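Local coordinates for virulence protein STM3117 (Salmonella enterica subsp. enterica serovar Typhimurium, PDB 3HUH), which promotes replication of the bacterium inside host macrophages and may take part in making and modifying the peptidoglycan of the cell wall, at residues 27-32 against 130-135; 48-53 against 58-63. One frame throughout, in Å; residues are numbered along the deposited sequence.

Interaction 1 (27-32 against 130-135); sequences LVLTVS and IRDPDG
Val-31 and Asp-134 bring the two backbones closest, with CA atoms 6.5 Å apart. Segment 27-32 is the end of strand 21-31, while 130-135 leaves strand 123-131 and bends at once into a type I beta turn from Asp-132 to Gly-135. No backbone hydrogen bond joins the two; the carboxylate of Asp-134 bridges them. Its OD1 accepts from Ser-32 N at 3.0 Å, nearly straight (164° at the hydrogen), on the syn side and 27° out of the carboxylate plane. Ser-32 OG lies 3.1 Å from the same OD1; chi1 of 62° sets OG between its own backbone N and carbonyl carbon, on the side from which it reaches OD1. The other oxygen, OD2, lies against Val-31, 3.4 Å from both CB and CG1, the two side chains crossing at about a right angle. In the glyoxalase (VOC) fold the two four-stranded sheets, each with strand order 1-4-3-2, belong to separate halves of the chain; here the first strand of one half meets the turn after the third strand of the other, beside helix 34-43, whose Thr-37 touches both Val-31 and Asp-134. Asp-132 shapes that turn from within: its OD1 receives Asp-134 N at 3.0 Å from above the carboxylate plane, forming an Asx turn, and also binds Asn-136 N. Its OD2 bonds Tyr-41 OH of the helix and is 4.5 Å from Leu-29 CD1, a distant approach of a methyl group to a carboxylate oxygen. Arg-131 NH1 bonds Gly-135 O weakly, and its NH2 reaches Lys-78 O of the second subunit.

Interaction 2 (48-53 against 58-63); sequences SAVTFK and ALIFGA
Ser-48 faces Ile-60 in an antiparallel hydrogen-bonded pair: Ser-48 N gives to Ile-60 O at 3.1 Å, and Ile-60 N returns a straighter bond to Ser-48 O at 2.8 Å (174° at the hydrogen). Ala-49 pairs with Leu-59 without hydrogen bonds, CA atoms 4.4 Å apart. Its CB meets Leu-59 CD2 at 4.0 Å on the sheet face toward helix 34-43, where Ile-38 touches Ala-49 and Tyr-41 touches Leu-59; Ala-49 N points outward to Glu-42 OE2. These strands, 48-52 and 56-61, form a beta hairpin at one margin of the 1-4-3-2 sheet of a VOC half, strand 48-52 being outermost within the chain. Val-50 and Ala-58 make the next hydrogen-bonded pair, with Val-50 N to Ala-58 O at 2.9 Å and Ala-58 N to Val-50 O at 3.1 Å. On the opposite face, the side chains of Val-50 and Ile-60 cross at about a right angle, with their CG1 atoms 3.8 Å apart, while Val-50 CG2 leans on Ala-58 CB. Phe-52, chi1 68°, has its ring set beside Ala-58, just beyond the last bridged pair, with CE2 3.6 Å from Ala-58 CB, an oblique approach. Lys-65 makes a cation-pi contact with this ring, and Thr-119 of the second subunit packs on it.

Interactions 1 and 2 have centres 15 Å apart, and their nearest atoms, about 6 Å apart, do not touch. Both reach one four-stranded sheet from its two margins within the chain: strand 21-31 of interaction 1 is at one edge, strand 48-52 of interaction 2 at the other, with 64-70 and 56-61 between. Strand 64-70 links them through backbone hydrogen bonds to Leu-29 and Leu-59, and its Asn-67 touches Val-28, Phe-52 and Ala-58. Helix 34-43 is the second bridge: Tyr-41 bonds Asp-132 and packs on Leu-59. The whole of the 48-63 hairpin falls in the chain between the two segments of interaction 1. Both also meet the second subunit.

Interaction 1 (27-32 against 130-135)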
loop_
_atom_site.group_PDB
_atom_site.type_symbol
_atom_site.label_atom_id
_atom_site.label_comp_id
_atom_site.label_asym_id
_atom_site.label_seq_id
_atom_site.Cartn_x
_atom_site.Cartn_y
_atom_site.Cartn_z
ATOM N N LEU A 27 3.643 3.876 1.357
ATOM C CA LEU A 27 2.385 3.899 2.072
ATOM C C LEU A 27 2.731 3.969 3.545
ATOM O O LEU A 27 3.870 3.712 3.938
ATOM C CB LEU A 27 1.549 2.653 1.752
ATOM C CG LEU A 27 2.130 1.273 2.050
ATOM C CD1 LEU A 27 1.886 0.904 3.494
ATOM C CD2 LEU A 27 1.470 0.257 1.142
ATOM N N VAL A 28 1.751 4.331 4.357
ATOM C CA VAL A 28 1.967 4.456 5.785
ATOM C C VAL A 28 1.199 3.422 6.590
ATOM O O VAL A 28 -0.009 3.244 6.417
ATOM C CB VAL A 28 1.552 5.858 6.297
ATOM C CG1 VAL A 28 1.741 5.943 7.808
ATOM C CG2 VAL A 28 2.380 6.934 5.613
ATOM N N LEU A 29 1.919 2.726 7.461
ATOM C CA LEU A 29 1.305 1.752 8.344
ATOM C C LEU A 29 1.278 2.379 9.729
ATOM O O LEU A 29 2.279 2.931 10.180
ATOM C CB LEU A 29 2.119 0.452 8.402
ATOM C CG LEU A 29 2.111 -0.464 7.179
ATOM C CD1 LEU A 29 2.965 -1.701 7.464
ATOM C CD2 LEU A 29 0.671 -0.875 6.861
ATOM N N THR A 30 0.126 2.319 10.388
ATOM C CA THR A 30 0.005 2.842 11.742
ATOM C C THR A 30 0.115 1.618 12.638
ATOM O O THR A 30 -0.666 0.674 12.521
ATOM C CB THR A 30 -1.336 3.561 11.939
ATOM O OG1 THR A 30 -1.370 4.696 11.067
ATOM C CG2 THR A 30 -1.491 4.037 13.388
ATOM N N VAL A 31 1.097 1.639 13.533
ATOM C CA VAL A 31 1.360 0.495 14.398
ATOM C C VAL A 31 1.395 0.808 15.892
ATOM O O VAL A 31 1.594 1.955 16.297
ATOM C CB VAL A 31 2.701 -0.165 13.989
ATOM C CG1 VAL A 31 2.634 -0.604 12.531
ATOM C CG2 VAL A 31 3.849 0.813 14.187
ATOM N N SER A 32 1.198 -0.221 16.712
ATOM C CA SER A 32 1.220 -0.027 18.160
ATOM C C SER A 32 2.638 0.207 18.676
ATOM O O SER A 32 2.855 1.039 19.563
ATOM C CB SER A 32 0.582 -1.229 18.874
ATOM O OG SER A 32 1.287 -2.432 18.624
ATOM N N ILE A 130 0.843 -14.429 5.740
ATOM C CA ILE A 130 1.243 -14.380 7.145
ATOM C C ILE A 130 0.711 -13.062 7.694
ATOM O O ILE A 130 0.113 -12.270 6.961
ATOM C CB ILE A 130 2.784 -14.430 7.339
ATOM C CG1 ILE A 130 3.456 -13.271 6.594
ATOM C CG2 ILE A 130 3.324 -15.771 6.858
ATOM C CD1 ILE A 130 4.951 -13.196 6.788
ATOM N N ARG A 131 0.905 -12.829 8.983
ATOM C CA ARG A 131 0.449 -11.588 9.586
ATOM C C ARG A 131 1.592 -10.912 10.306
ATOM O O ARG A 131 2.468 -11.581 10.862
ATOM C CB ARG A 131 -0.683 -11.840 10.580
ATOM C CG ARG A 131 -1.997 -12.196 9.921
ATOM C CD ARG A 131 -3.140 -12.234 10.911
ATOM N NE ARG A 131 -4.341 -12.769 10.277
ATOM C CZ ARG A 131 -5.072 -12.121 9.378
ATOM N NH1 ARG A 131 -4.740 -10.891 9.004
ATOM N NH2 ARG A 131 -6.125 -12.716 8.832
ATOM N N ASP A 132 1.597 -9.584 10.295
ATOM C CA ASP A 132 2.648 -8.870 10.994
ATOM C C ASP A 132 2.215 -8.693 12.451
ATOM O O ASP A 132 1.131 -9.135 12.834
ATOM C CB ASP A 132 2.984 -7.539 10.287
ATOM C CG ASP A 132 1.957 -6.440 10.511
ATOM O OD1 ASP A 132 0.906 -6.665 11.145
ATOM O OD2 ASP A 132 2.225 -5.316 10.032
ATOM N N PRO A 133 3.054 -8.066 13.285
ATOM C CA PRO A 133 2.712 -7.874 14.701
ATOM C C PRO A 133 1.373 -7.228 15.033
ATOM O O PRO A 133 0.803 -7.487 16.103
ATOM C CB PRO A 133 3.888 -7.059 15.222
ATOM C CG PRO A 133 5.023 -7.596 14.427
ATOM C CD PRO A 133 4.437 -7.629 13.028
ATOM N N ASP A 134 0.864 -6.402 14.125
ATOM C CA ASP A 134 -0.400 -5.715 14.363
ATOM C C ASP A 134 -1.600 -6.406 13.732
ATOM O O ASP A 134 -2.729 -5.957 13.891
ATOM C CB ASP A 134 -0.303 -4.268 13.872
ATOM C CG ASP A 134 0.645 -3.431 14.716
ATOM O OD1 ASP A 134 0.190 -2.826 15.711
ATOM O OD2 ASP A 134 1.854 -3.397 14.397
ATOM N N GLY A 135 -1.359 -7.501 13.018
ATOM C CA GLY A 135 -2.459 -8.215 12.399
ATOM C C GLY A 135 -2.665 -7.906 10.926
ATOM O O GLY A 135 -3.602 -8.417 10.309
#

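Interaction 2 (48-53 against 58-63)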
loop_
_atom_site.group_PDB
_atom_site.type_symbol
_atom_site.label_atom_id
_atom_site.label_comp_id
_atom_site.label_asym_id
_atom_site.label_seq_id
_atom_site.Cartn_x
_atom_site.Cartn_y
_atom_site.Cartn_z
ATOM N N SER A 48 14.853 -2.994 5.196
ATOM C CA SER A 48 15.883 -2.245 5.915
ATOM C C SER A 48 15.306 -0.968 6.515
ATOM O O SER A 48 14.798 -0.114 5.791
ATOM C CB SER A 48 17.042 -1.888 4.983
ATOM O OG SER A 48 17.661 -3.052 4.466
ATOM N N ALA A 49 15.393 -0.836 7.834
ATOM C CA ALA A 49 14.865 0.347 8.507
ATOM C C ALA A 49 15.793 1.554 8.416
ATOM O O ALA A 49 17.019 1.423 8.484
ATOM C CB ALA A 49 14.566 0.029 9.982
ATOM N N VAL A 50 15.197 2.732 8.247
ATOM C CA VAL A 50 15.954 3.980 8.175
ATOM C C VAL A 50 15.196 5.061 8.930
ATOM O O VAL A 50 14.026 4.884 9.281
ATOM C CB VAL A 50 16.141 4.481 6.729
ATOM C CG1 VAL A 50 16.917 3.463 5.916
ATOM C CG2 VAL A 50 14.786 4.779 6.099
ATOM N N THR A 51 15.873 6.177 9.172
ATOM C CA THR A 51 15.274 7.304 9.870
ATOM C C THR A 51 15.374 8.523 8.965
ATOM O O THR A 51 16.472 8.911 8.562
ATOM C CB THR A 51 16.012 7.601 11.190
ATOM O OG1 THR A 51 16.005 6.433 12.017
ATOM C CG2 THR A 51 15.332 8.745 11.939
ATOM N N PHE A 52 14.229 9.109 8.631
ATOM C CA PHE A 52 14.190 10.290 7.782
ATOM C C PHE A 52 13.493 11.421 8.532
ATOM O O PHE A 52 12.849 11.190 9.556
ATOM C CB PHE A 52 13.469 9.982 6.461
ATOM C CG PHE A 52 11.997 9.720 6.606
ATOM C CD1 PHE A 52 11.076 10.730 6.358
ATOM C CD2 PHE A 52 11.529 8.455 6.960
ATOM C CE1 PHE A 52 9.710 10.493 6.452
ATOM C CE2 PHE A 52 10.157 8.204 7.058
ATOM C CZ PHE A 52 9.246 9.228 6.801
ATOM N N LYS A 53 13.623 12.641 8.022
ATOM C CA LYS A 53 13.023 13.797 8.675
ATOM C C LYS A 53 13.424 13.827 10.149
ATOM O O LYS A 53 12.605 14.100 11.023
ATOM C CB LYS A 53 11.499 13.763 8.545
ATOM C CG LYS A 53 10.946 14.705 7.484
ATOM C CD LYS A 53 11.481 14.382 6.098
ATOM C CE LYS A 53 10.958 15.367 5.060
ATOM N NZ LYS A 53 11.487 16.748 5.258
ATOM N N ALA A 58 11.103 4.388 8.550
ATOM C CA ALA A 58 10.613 3.810 7.309
ATOM C C ALA A 58 11.326 2.486 7.079
ATOM O O ALA A 58 12.388 2.219 7.656
ATOM C CB ALA A 58 10.859 4.751 6.142
ATOM N N LEU A 59 10.717 1.653 6.250
ATOM C CA LEU A 59 11.271 0.358 5.900
ATOM C C LEU A 59 11.461 0.392 4.399
ATOM O O LEU A 59 10.500 0.528 3.639
ATOM C CB LEU A 59 10.306 -0.763 6.284
ATOM C CG LEU A 59 10.174 -0.998 7.793
ATOM C CD1 LEU A 59 8.916 -1.793 8.077
ATOM C CD2 LEU A 59 11.418 -1.714 8.317
ATOM N N ILE A 60 12.720 0.297 3.987
ATOM C CA ILE A 60 13.098 0.325 2.586
ATOM C C ILE A 60 13.121 -1.071 1.971
ATOM O O ILE A 60 13.605 -2.016 2.588
ATOM C CB ILE A 60 14.523 0.922 2.424
ATOM C CG1 ILE A 60 14.607 2.283 3.124
ATOM C CG2 ILE A 60 14.908 0.987 0.960
ATOM C CD1 ILE A 60 13.596 3.292 2.645
ATOM N N PHE A 61 12.595 -1.193 0.754
ATOM C CA PHE A 61 12.617 -2.452 0.014
ATOM C C PHE A 61 12.473 -2.107 -1.459
ATOM O O PHE A 61 11.698 -1.223 -1.817
ATOM C CB PHE A 61 11.500 -3.403 0.477
ATOM C CG PHE A 61 10.119 -2.888 0.241
ATOM C CD1 PHE A 61 9.445 -3.179 -0.943
ATOM C CD2 PHE A 61 9.482 -2.114 1.204
ATOM C CE1 PHE A 61 8.157 -2.707 -1.160
ATOM C CE2 PHE A 61 8.193 -1.636 0.993
ATOM C CZ PHE A 61 7.529 -1.933 -0.189
ATOM N N GLY A 62 13.224 -2.796 -2.311
ATOM C CA GLY A 62 13.173 -2.494 -3.730
ATOM C C GLY A 62 13.392 -1.001 -3.900
ATOM O O GLY A 62 14.315 -0.431 -3.311
ATOM N N ALA A 63 12.537 -0.364 -4.692
ATOM C CA ALA A 63 12.622 1.071 -4.923
ATOM C C ALA A 63 11.398 1.741 -4.308
ATOM O O ALA A 63 10.928 2.774 -4.785
ATOM C CB ALA A 63 12.683 1.357 -6.419
#